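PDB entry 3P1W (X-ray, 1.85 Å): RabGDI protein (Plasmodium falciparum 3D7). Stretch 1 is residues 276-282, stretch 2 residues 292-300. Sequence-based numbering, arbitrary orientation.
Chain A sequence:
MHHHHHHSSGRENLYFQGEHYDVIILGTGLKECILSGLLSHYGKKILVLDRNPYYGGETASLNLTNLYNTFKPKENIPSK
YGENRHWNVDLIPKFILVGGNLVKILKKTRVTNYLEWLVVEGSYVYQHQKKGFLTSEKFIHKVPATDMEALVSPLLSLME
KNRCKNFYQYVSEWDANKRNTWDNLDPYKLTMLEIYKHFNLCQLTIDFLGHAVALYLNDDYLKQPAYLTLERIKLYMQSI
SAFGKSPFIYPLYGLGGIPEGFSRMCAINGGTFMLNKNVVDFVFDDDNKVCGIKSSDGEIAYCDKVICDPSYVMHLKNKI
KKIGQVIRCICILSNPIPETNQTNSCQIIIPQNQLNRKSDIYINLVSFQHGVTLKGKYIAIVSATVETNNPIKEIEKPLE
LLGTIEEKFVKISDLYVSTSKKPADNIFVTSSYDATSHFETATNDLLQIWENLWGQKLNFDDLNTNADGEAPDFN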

# COMPACT_ATOMS: atom_id res chain seq x y z
N ASN A 276 12.48 -17.20 14.38
CA ASN A 276 13.80 -17.84 14.52
C ASN A 276 13.87 -19.26 13.96
O ASN A 276 14.63 -20.11 14.49
CB ASN A 276 14.24 -17.84 15.99
CG ASN A 276 14.28 -16.46 16.57
OD1 ASN A 276 15.05 -15.59 16.12
ND2 ASN A 276 13.45 -16.23 17.59
N LYS A 277 13.10 -19.52 12.91
CA LYS A 277 13.03 -20.84 12.28
C LYS A 277 13.67 -20.82 10.90
O LYS A 277 13.06 -20.32 9.94
CB LYS A 277 11.58 -21.30 12.17
CG LYS A 277 10.96 -21.72 13.49
CD LYS A 277 11.66 -22.94 14.10
CE LYS A 277 10.93 -23.45 15.33
NZ LYS A 277 11.85 -24.20 16.20
N ASN A 278 14.89 -21.33 10.81
CA ASN A 278 15.67 -21.23 9.58
C ASN A 278 15.48 -22.41 8.61
O ASN A 278 16.09 -23.47 8.76
CB ASN A 278 17.15 -21.04 9.89
CG ASN A 278 17.94 -20.54 8.68
OD1 ASN A 278 17.45 -19.73 7.87
ND2 ASN A 278 19.18 -21.01 8.55
N VAL A 279 14.65 -22.19 7.61
CA VAL A 279 14.42 -23.16 6.56
C VAL A 279 15.66 -23.25 5.69
O VAL A 279 16.22 -22.22 5.30
CB VAL A 279 13.18 -22.75 5.76
CG1 VAL A 279 12.92 -23.71 4.61
CG2 VAL A 279 11.99 -22.69 6.69
N VAL A 280 16.13 -24.47 5.44
CA VAL A 280 17.30 -24.67 4.60
C VAL A 280 17.01 -25.49 3.33
O VAL A 280 17.92 -25.66 2.50
CB VAL A 280 18.49 -25.29 5.38
CG1 VAL A 280 18.79 -24.45 6.64
CG2 VAL A 280 18.25 -26.77 5.74
N ASP A 281 15.77 -25.97 3.17
CA ASP A 281 15.37 -26.73 1.98
C ASP A 281 13.86 -26.93 1.78
O ASP A 281 13.08 -27.00 2.76
CB ASP A 281 16.05 -28.09 1.97
CG ASP A 281 17.52 -28.02 1.59
OD1 ASP A 281 17.84 -27.31 0.59
OD2 ASP A 281 18.33 -28.66 2.30
N PHE A 282 13.47 -27.00 0.51
CA PHE A 282 12.19 -27.55 0.12
C PHE A 282 12.38 -29.03 -0.20
O PHE A 282 13.42 -29.42 -0.71
CB PHE A 282 11.67 -26.85 -1.14
CG PHE A 282 11.29 -25.42 -0.92
CD1 PHE A 282 10.00 -25.08 -0.53
CD2 PHE A 282 12.21 -24.41 -1.09
CE1 PHE A 282 9.63 -23.75 -0.33
CE2 PHE A 282 11.84 -23.07 -0.90
CZ PHE A 282 10.56 -22.75 -0.51
N GLY A 292 7.20 -30.83 1.24
CA GLY A 292 7.61 -30.50 2.61
C GLY A 292 8.69 -29.43 2.72
O GLY A 292 9.12 -28.88 1.70
N ILE A 293 9.12 -29.15 3.95
CA ILE A 293 10.23 -28.21 4.23
C ILE A 293 11.11 -28.72 5.38
O ILE A 293 10.63 -29.43 6.27
CB ILE A 293 9.74 -26.79 4.57
CG1 ILE A 293 8.81 -26.81 5.78
CG2 ILE A 293 9.02 -26.12 3.36
CD1 ILE A 293 9.19 -25.81 6.82
N LYS A 294 12.39 -28.37 5.34
CA LYS A 294 13.36 -28.80 6.35
C LYS A 294 14.08 -27.59 6.90
O LYS A 294 14.27 -26.60 6.19
CB LYS A 294 14.43 -29.73 5.76
CG LYS A 294 13.94 -31.06 5.26
CD LYS A 294 15.08 -31.87 4.62
CE LYS A 294 16.19 -32.21 5.63
NZ LYS A 294 17.03 -33.38 5.19
N SER A 295 14.55 -27.69 8.15
CA SER A 295 15.27 -26.58 8.79
C SER A 295 16.74 -26.95 9.05
O SER A 295 17.15 -28.07 8.82
CB SER A 295 14.59 -26.18 10.10
OG SER A 295 14.92 -27.08 11.14
N SER A 296 17.53 -25.98 9.53
CA SER A 296 18.93 -26.22 9.91
C SER A 296 19.04 -26.95 11.24
O SER A 296 20.10 -27.48 11.58
CB SER A 296 19.70 -24.89 9.98
OG SER A 296 18.93 -23.87 10.60
N ASP A 297 17.94 -26.97 11.99
CA ASP A 297 17.87 -27.63 13.29
C ASP A 297 17.21 -29.00 13.18
O ASP A 297 16.70 -29.55 14.17
CB ASP A 297 17.10 -26.73 14.27
CG ASP A 297 17.82 -25.42 14.54
OD1 ASP A 297 19.06 -25.46 14.74
OD2 ASP A 297 17.17 -24.36 14.54
N GLY A 298 17.24 -29.58 11.98
CA GLY A 298 16.77 -30.96 11.77
C GLY A 298 15.29 -31.15 12.00
O GLY A 298 14.86 -32.22 12.46
N GLU A 299 14.50 -30.11 11.71
CA GLU A 299 13.04 -30.21 11.77
C GLU A 299 12.53 -30.47 10.36
O GLU A 299 13.07 -29.93 9.40
CB GLU A 299 12.43 -28.92 12.32
CG GLU A 299 12.91 -28.55 13.71
CD GLU A 299 12.87 -27.05 13.97
OE1 GLU A 299 12.21 -26.66 14.95
OE2 GLU A 299 13.49 -26.28 13.19
N ILE A 300 11.50 -31.30 10.24
CA ILE A 300 10.84 -31.51 8.95
C ILE A 300 9.32 -31.50 9.12
O ILE A 300 8.78 -32.00 10.13
CB ILE A 300 11.29 -32.84 8.30
CG1 ILE A 300 10.82 -32.91 6.83
CG2 ILE A 300 10.78 -34.02 9.11
CD1 ILE A 300 11.32 -34.14 6.07

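Residues 279–282 and 292–295 form two neighbouring antiparallel strands whose axes approach to 4.5 Å, with an angle of 149° between their N-to-C directions. The register is not uniform. Val279 faces Ser295 as a non-hydrogen-bonded pair, their CA atoms 4.2 Å apart, whereas Asp281 pairs with Lys294 and Phe282 with Ile293. The shift of one residue between Val279 and Asp281 is a beta bulge, and Val280, with phi/psi of -118°/-3°, is the extra residue that it accommodates. At the bulge, a single carbonyl serves two successive amides: Val280 N donates to Lys294 O at 2.9 Å, and Asp281 N makes a weak hydrogen bond to the same Lys294 O at 3.4 Å. Regular pairing resumes beyond it, where Lys294 N donates to Asp281 O at 3.0 Å. On the other side of the bulge, Ser296 N reaches Asn278 O at 3.0 Å, extending the ladder past the end of the second strand. CA-H...O contacts converge on the same carbonyls, including Ser295 CA to Asn278 O at 3.2 Å and Ile293 CA to Asp281 O at 3.4 Å.

The second strand ends in a type I turn from Ser295 to Gly298. Ser295 organizes this turn through its p rotamer, which places OG to accept from Asp297 N and Glu299 N, each 3.1 Å from OG, while donating to Glu299 OE2 at 2.6 Å. The backbone adds Ser295 N to Glu299 O at 3.0 Å. Gly298 adopts a positive phi of 66°, a conformation that favours glycine.

Glu299 connects the turn to the first stretch. Its CA-to-CB bond points toward that stretch, and its carboxylate is shared: OE2 receives the serine hydroxyl, while OE1 lies 2.8 Å from Lys277 NZ in a hydrogen-bonded salt bridge. The CA-to-CB bond of Lys277 points sideways, but its long chain, with chi3 and chi4 both t, brings the ammonium group across to the acid. The long lysine chain thus supplies the reach, and the carboxylate, with its two oxygens, can serve both partners.

Apolar contacts gather around Ile293, which is buried and has 58 Å² covered by the first stretch. Its CD1 lies 4.2 Å from Val279 CG2, and its CG2 packs 4.1 Å from Phe282 CD1, approaching the ring obliquely. Phe282 and Ile293 project from the same face of the sheet, so the branched aliphatic chain can fill the space beside the aromatic ring. Asp281 and Lys294 share the other face, with their CB atoms 4.4 Å apart, but the end of Lys294 leads away, and this pair is joined through its backbone. At the bulge Val280 points toward the second stretch, setting CG1 3.5 Å from Ser296 CB and CG2 3.5 Å from Ser295 O. Ser296 OG also makes a weak hydrogen bond to Asn278 O at 3.4 Å. Altogether the contact buries 527 Å², summed over both stretches.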